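Local coordinates for prophage MuSo2, 43 kDa tail protein (Shewanella oneidensis, PDB 3CDD) that probably forms the trimeric hub of the baseplate in a Mu-like contractile phage tail, like GpP of phage Mu, at residues Met31-Asp36 and Val93-Thr99; Ser191-Gly195 and Ile308-Met312; Asp240-Ser244 and Gly269-Arg273. All blocks are in the same frame, centred on the assembly; numbering follows the deposited sequence. Where two conformers were deposited one is given.

Overall arrangement
From the N terminus, contact 1 is the first to close: strand 34-42 pairs with strand 88-97 inside the N-terminal GpP-like domain, and the chain between them holds strands and loops but no helix. The chain then runs on to Ser191-Gly195, where contact 2 opens a loop of 112 residues that ends when strand 192-193 joins strand 304-309 of the GpP fourth domain. Contact 3 is nested within that loop, laying helix 262-278 against strand 239-242 of a small three-stranded sheet. The three sites lie well apart, their centres 30 to 34 Å from one another. Contact 2 also reaches the third subunit of the trimer, and contact 1 the second.

Contact 1 (Met31-Asp36 and Val93-Thr99); sequences MSGAFD and VSGRDKT
Two antiparallel strands of the N-terminal GpP-like domain meet where Phe35 pairs with Gly95, and the turn that follows Asp97 into helix 100-104 is tied down beside them. Phe35 and Gly95 form a hydrogen-bonded pair: Phe35 N gives to Gly95 O at 3.0 Å, and Gly95 N returns a bond to Phe35 O. The next pair, Asp36 with Ser94, is non-hydrogen-bonded. Because the Phe35 CG lies between its own N and carbonyl carbon (chi1 66°), the ring folds back across the neighbouring strand, and Gly95 CA sits over its face in a CH-pi contact, 4.0 Å from the centroid. Glycine suits this place because a CB would run into Phe35 CZ. Val93 CG2 meets the same ring at its edge, and Ile73 of strand 70-84 also packs on Phe35, so the ring belongs to the buried side of this antiparallel sheet, in which strand 88-97 lies between strands 34-42 and 70-84. Past the paired residues the backbone of Ser32 takes over: Asp97 N points almost straight (175°) at a lone pair of Ser32 O, 2.9 Å away. Ser32 CB rests on Asp97 OD1, while its hydroxyl gives to Met31 O and lies against the aliphatic part of Arg96, whose guanidinium goes on to salt bridges with Asp78 and Asp104. Asp97 makes a capping bond in the turn that leads into the helix. Its OD1 accepts from Thr99 N at 2.9 Å, met from above the carboxylate plane, and from Thr99 OG1 on the syn lone pair, two bonds that fix the carboxylate's rotation; Asp97 OD2 is bonded to Ser172. Thr99 OG1 in turn touches the selenium of Met31, SE to OG1 3.3 Å, where the bent selenomethionine chain crosses the threonine at about a right angle.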
# COMPACT_ATOMS: atom_id res chain seq x y z
N MSE A 31 13.78 8.69 12.85
CA MSE A 31 14.16 8.59 14.27
C MSE A 31 14.20 7.14 14.75
O MSE A 31 13.23 6.42 14.57
CB MSE A 31 13.22 9.40 15.17
CG MSE A 31 13.62 9.41 16.70
SE MSE A 31 15.42 10.08 17.09
CE MSE A 31 15.12 11.87 16.39
N SER A 32 15.36 6.74 15.30
CA SER A 32 15.57 5.44 15.97
C SER A 32 16.11 4.30 15.09
O SER A 32 16.46 3.22 15.60
CB SER A 32 14.36 5.01 16.81
OG SER A 32 13.38 4.27 16.08
N GLY A 33 16.19 4.53 13.78
CA GLY A 33 16.74 3.57 12.83
C GLY A 33 16.17 2.18 13.03
O GLY A 33 14.98 2.03 13.27
N ALA A 34 17.01 1.16 12.95
CA ALA A 34 16.46 -0.21 12.95
C ALA A 34 17.55 -1.22 13.06
O ALA A 34 18.65 -1.01 12.57
CB ALA A 34 15.64 -0.46 11.64
N PHE A 35 17.25 -2.35 13.70
CA PHE A 35 18.08 -3.53 13.56
C PHE A 35 17.22 -4.76 13.27
O PHE A 35 16.07 -4.84 13.69
CB PHE A 35 19.01 -3.76 14.77
CG PHE A 35 18.31 -4.07 16.07
CD1 PHE A 35 18.03 -5.39 16.43
CD2 PHE A 35 17.97 -3.05 16.96
CE1 PHE A 35 17.40 -5.70 17.62
CE2 PHE A 35 17.33 -3.36 18.18
CZ PHE A 35 17.04 -4.67 18.50
N ASP A 36 17.78 -5.72 12.53
CA ASP A 36 17.13 -7.01 12.26
C ASP A 36 18.24 -8.06 12.21
O ASP A 36 19.19 -7.94 11.43
CB ASP A 36 16.39 -6.97 10.92
CG ASP A 36 15.04 -7.72 10.94
OD1 ASP A 36 14.90 -8.81 11.56
OD2 ASP A 36 14.10 -7.20 10.31
N VAL A 93 15.19 -11.47 15.60
CA VAL A 93 14.66 -10.34 16.34
C VAL A 93 14.75 -9.09 15.46
O VAL A 93 15.60 -8.99 14.55
CB VAL A 93 15.42 -10.09 17.67
CG1 VAL A 93 15.11 -11.19 18.69
CG2 VAL A 93 16.94 -10.00 17.41
N SER A 94 13.85 -8.16 15.73
CA SER A 94 13.84 -6.84 15.11
C SER A 94 13.64 -5.82 16.22
O SER A 94 13.14 -6.16 17.29
CB SER A 94 12.68 -6.75 14.12
OG SER A 94 12.85 -5.66 13.24
N GLY A 95 14.02 -4.57 15.96
CA GLY A 95 13.81 -3.49 16.91
C GLY A 95 14.37 -2.18 16.40
O GLY A 95 14.70 -2.02 15.22
N ARG A 96 14.53 -1.26 17.33
CA ARG A 96 14.90 0.12 17.03
C ARG A 96 15.78 0.57 18.20
O ARG A 96 15.83 -0.11 19.24
CB ARG A 96 13.63 0.97 16.97
CG ARG A 96 12.77 0.74 15.71
CD ARG A 96 11.38 1.36 15.79
NE ARG A 96 10.56 0.74 16.84
CZ ARG A 96 9.47 1.30 17.35
NH1 ARG A 96 9.05 2.48 16.89
NH2 ARG A 96 8.80 0.69 18.33
N ASP A 97 16.48 1.69 18.05
CA ASP A 97 17.25 2.23 19.16
C ASP A 97 16.32 2.85 20.23
O ASP A 97 15.12 2.96 20.01
CB ASP A 97 18.41 3.13 18.65
CG ASP A 97 18.07 4.62 18.56
OD1 ASP A 97 16.96 5.07 18.95
OD2 ASP A 97 18.99 5.34 18.10
N LYS A 98 16.88 3.19 21.40
CA LYS A 98 16.09 3.69 22.56
C LYS A 98 15.10 4.80 22.25
O LYS A 98 14.02 4.86 22.86
CB LYS A 98 17.03 4.17 23.67
CG LYS A 98 17.76 3.07 24.43
CD LYS A 98 18.76 3.64 25.43
CE LYS A 98 18.05 4.51 26.46
NZ LYS A 98 18.88 4.72 27.70
N THR A 99 15.45 5.69 21.32
CA THR A 99 14.59 6.84 20.99
C THR A 99 13.23 6.42 20.42
O THR A 99 12.34 7.25 20.27
CB THR A 99 15.28 7.86 20.05
OG1 THR A 99 15.64 7.22 18.82
CG2 THR A 99 16.53 8.47 20.71

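Contact 2 (Ser191-Gly195 and Ile308-Met312); sequences SLILG and IDEIM
Leu194 turns its CG anti to the backbone N (chi1 177°), and with chi2 at 55° this carries CD2 over the start of the turn 309-312. There Leu194 CD2 lies 3.4 Å from Asp309 OD1 and also touches Glu310 N and the CD1 of Ile311, the last at 3.7 Å. Ile311, with CG1 beside its own N (chi1 -70°), sends CD1 toward both leucine methyls, and the two chains cross at about a right angle. Leucine suits the spot because its forked end puts CD2 on the turn and both methyls on Ile311 CD1. Behind this packing the backbones join as short parallel strands, Ile193 being paired with Ile308. Ile308 N gives to Leu192 O at 3.2 Å, and Ile308 O receives Leu194 N at 3.1 Å. The side chains of Ile193 and Ile308 lie on the same face of the sheet and touch at CG1 and CD1. Immediately after the pairing, Asp309 OD1 accepts from Met312 N at 3.1 Å, an Asx motif that draws the chain into its turn; the oxygen is met from well above the carboxylate plane. Asp309 OD2 is bonded to Tyr285 and to Tyr84 of the third subunit, and Tyr50 of that subunit packs on Leu194. The turn after the strand and the subunit interface thus share one acid: with one oxygen holding the turn and the other two tyrosine hydroxyls, the buried carboxylate is well supplied with donors, which would probably favour its ionised form.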
# COMPACT_ATOMS: atom_id res chain seq x y z
N SER A 191 36.85 9.74 0.76
CA SER A 191 36.04 10.01 -0.42
C SER A 191 35.45 8.72 -0.96
O SER A 191 36.02 7.65 -0.78
CB SER A 191 36.89 10.67 -1.50
OG SER A 191 37.36 11.93 -1.07
N LEU A 192 34.29 8.84 -1.60
CA LEU A 192 33.73 7.76 -2.37
C LEU A 192 34.08 7.99 -3.84
O LEU A 192 33.50 8.85 -4.50
CB LEU A 192 32.21 7.70 -2.17
CG LEU A 192 31.69 7.28 -0.78
CD1 LEU A 192 30.23 7.77 -0.56
CD2 LEU A 192 31.73 5.75 -0.61
N ILE A 193 35.03 7.20 -4.34
CA ILE A 193 35.61 7.40 -5.66
C ILE A 193 35.30 6.20 -6.56
O ILE A 193 35.77 5.08 -6.30
CB ILE A 193 37.16 7.62 -5.58
CG1 ILE A 193 37.49 8.74 -4.59
CG2 ILE A 193 37.75 7.95 -6.96
CD1 ILE A 193 38.91 8.68 -3.99
N LEU A 194 34.48 6.45 -7.58
CA LEU A 194 34.23 5.50 -8.67
C LEU A 194 35.54 4.92 -9.22
O LEU A 194 36.41 5.66 -9.71
CB LEU A 194 33.45 6.20 -9.79
CG LEU A 194 33.12 5.44 -11.08
CD1 LEU A 194 32.40 4.16 -10.76
CD2 LEU A 194 32.26 6.31 -11.95
N GLY A 195 35.68 3.60 -9.10
CA GLY A 195 36.91 2.90 -9.50
C GLY A 195 37.90 2.63 -8.37
O GLY A 195 38.93 1.97 -8.59
N ILE A 308 33.06 11.50 -6.19
CA ILE A 308 33.47 11.61 -7.60
C ILE A 308 32.86 10.44 -8.35
O ILE A 308 33.30 9.30 -8.19
CB ILE A 308 35.01 11.60 -7.82
CG1 ILE A 308 35.74 12.44 -6.75
CG2 ILE A 308 35.36 12.06 -9.25
CD1 ILE A 308 37.28 12.44 -6.88
N ASP A 309 31.83 10.71 -9.15
CA ASP A 309 31.11 9.65 -9.84
C ASP A 309 30.64 10.15 -11.21
O ASP A 309 29.62 10.83 -11.32
CB ASP A 309 29.93 9.16 -8.99
CG ASP A 309 29.31 7.87 -9.52
OD1 ASP A 309 29.38 7.60 -10.74
OD2 ASP A 309 28.72 7.12 -8.70
N GLU A 310 31.41 9.77 -12.22
CA GLU A 310 31.24 10.16 -13.61
C GLU A 310 29.99 9.50 -14.19
O GLU A 310 29.29 10.12 -14.96
CB GLU A 310 32.48 9.68 -14.39
CG GLU A 310 32.83 10.44 -15.63
CD GLU A 310 34.08 9.88 -16.36
OE1 GLU A 310 34.70 8.89 -15.90
OE2 GLU A 310 34.44 10.43 -17.41
N ILE A 311 29.73 8.25 -13.81
CA ILE A 311 28.58 7.50 -14.34
C ILE A 311 27.25 8.18 -13.97
O ILE A 311 26.38 8.41 -14.82
CB ILE A 311 28.56 6.02 -13.84
CG1 ILE A 311 29.71 5.22 -14.48
CG2 ILE A 311 27.20 5.37 -14.13
CD1 ILE A 311 30.08 3.97 -13.73
N MSE A 312 27.14 8.51 -12.69
CA MSE A 312 25.96 9.10 -12.09
C MSE A 312 25.85 10.59 -12.38
O MSE A 312 24.74 11.13 -12.59
CB MSE A 312 26.03 8.86 -10.58
CG MSE A 312 24.72 8.85 -9.89
SE MSE A 312 24.48 7.30 -8.75
CE MSE A 312 24.73 5.86 -10.03

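Contact 3 (Asp240-Ser244 and Gly269-Arg273); sequences DVTDS and GQWER
Thr242 O accepts from Arg273 NH1 at 2.7 Å, the one hydrogen bond between the two segments in this strand-on-helix packing, in which helix 262-278 lies against edge strand 239-242 of a small three-stranded mixed sheet. The carbonyl oxygen lies close to the guanidinium plane, and NH1 lies almost in line with the Thr242 C=O bond (C=O...N 169°), although the N-H itself is bent, at 153°. To get there the arginine leaves the helix with CG anti to its N (chi1 178°), then bends at chi3, a reach that a long, flexible chain with a planar donor end can make. Along the way its CG and CD pass the CB of Asp243, whose carboxylate is held instead by Arg210 and by Glu245 N, and Phe214 of the neighbouring strand also packs on the arginine. Val241 points at the helix and packs both methyls between strand and helix. Gly269 allows this close fit, since a CB there would collide with Val241 CG2. That methyl lies 3.6 Å from Gly269 C and equally near Gln270 N, while Val241 CG1 sits over one face of the guanidinium, offset toward the rim, 3.5 Å from Arg273 NH1.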
# COMPACT_ATOMS: atom_id res chain seq x y z
N ASP A 240 5.90 33.96 -3.67
CA ASP A 240 6.53 33.04 -4.61
C ASP A 240 7.94 32.70 -4.18
O ASP A 240 8.70 33.58 -3.79
CB ASP A 240 6.60 33.65 -6.01
CG ASP A 240 5.24 33.96 -6.59
OD1 ASP A 240 4.27 33.26 -6.26
OD2 ASP A 240 5.15 34.92 -7.39
N VAL A 241 8.26 31.42 -4.25
CA VAL A 241 9.64 30.94 -4.15
C VAL A 241 9.99 30.21 -5.45
O VAL A 241 9.39 29.19 -5.79
CB VAL A 241 9.85 30.03 -2.92
CG1 VAL A 241 11.22 29.36 -2.97
CG2 VAL A 241 9.67 30.85 -1.63
N THR A 242 10.95 30.77 -6.18
CA THR A 242 11.41 30.22 -7.43
C THR A 242 12.41 29.09 -7.22
O THR A 242 13.23 29.13 -6.29
CB THR A 242 12.02 31.32 -8.34
OG1 THR A 242 12.18 30.80 -9.67
CG2 THR A 242 13.40 31.76 -7.84
N ASP A 243 12.33 28.08 -8.06
CA ASP A 243 13.38 27.08 -8.15
C ASP A 243 13.92 27.16 -9.57
O ASP A 243 13.31 26.65 -10.52
CB ASP A 243 12.84 25.68 -7.83
CG ASP A 243 13.92 24.60 -7.94
OD1 ASP A 243 15.06 24.89 -8.38
OD2 ASP A 243 13.63 23.45 -7.57
N SER A 244 15.08 27.79 -9.68
CA SER A 244 15.72 28.07 -10.96
C SER A 244 16.35 26.85 -11.63
O SER A 244 16.79 26.93 -12.79
CB SER A 244 16.78 29.14 -10.75
OG SER A 244 17.70 28.68 -9.77
N GLY A 269 7.74 28.54 1.73
CA GLY A 269 8.03 28.27 0.33
C GLY A 269 9.44 27.74 0.14
O GLY A 269 9.65 26.81 -0.63
N GLN A 270 10.40 28.35 0.84
CA GLN A 270 11.80 27.92 0.79
C GLN A 270 11.96 26.51 1.33
O GLN A 270 12.70 25.71 0.75
CB GLN A 270 12.69 28.88 1.58
CG GLN A 270 13.02 30.18 0.86
CD GLN A 270 13.54 31.25 1.80
OE1 GLN A 270 14.16 30.95 2.83
NE2 GLN A 270 13.29 32.51 1.45
N TRP A 271 11.27 26.22 2.43
CA TRP A 271 11.20 24.87 2.99
C TRP A 271 10.61 23.89 1.98
O TRP A 271 11.01 22.72 1.92
CB TRP A 271 10.36 24.86 4.29
CG TRP A 271 9.83 23.50 4.67
CD1 TRP A 271 8.78 22.84 4.09
CD2 TRP A 271 10.34 22.63 5.70
NE1 TRP A 271 8.60 21.62 4.70
CE2 TRP A 271 9.53 21.47 5.69
CE3 TRP A 271 11.38 22.73 6.62
CZ2 TRP A 271 9.75 20.40 6.57
CZ3 TRP A 271 11.60 21.66 7.51
CH2 TRP A 271 10.78 20.51 7.47
N GLU A 272 9.65 24.37 1.19
CA GLU A 272 8.95 23.55 0.22
C GLU A 272 9.86 23.17 -0.95
O GLU A 272 9.88 22.01 -1.37
CB GLU A 272 7.70 24.27 -0.28
CG GLU A 272 6.53 23.33 -0.46
CD GLU A 272 5.93 22.90 0.86
OE1 GLU A 272 5.35 23.76 1.57
OE2 GLU A 272 6.04 21.70 1.19
N ARG A 273 10.60 24.16 -1.46
CA ARG A 273 11.61 23.95 -2.51
C ARG A 273 12.68 22.99 -2.01
O ARG A 273 13.07 22.06 -2.72
CB ARG A 273 12.24 25.29 -2.94
CG ARG A 273 13.34 25.15 -3.99
CD ARG A 273 14.02 26.47 -4.30
NE ARG A 273 14.65 27.05 -3.12
CZ ARG A 273 14.91 28.35 -2.96
NH1 ARG A 273 14.60 29.22 -3.92
NH2 ARG A 273 15.47 28.78 -1.83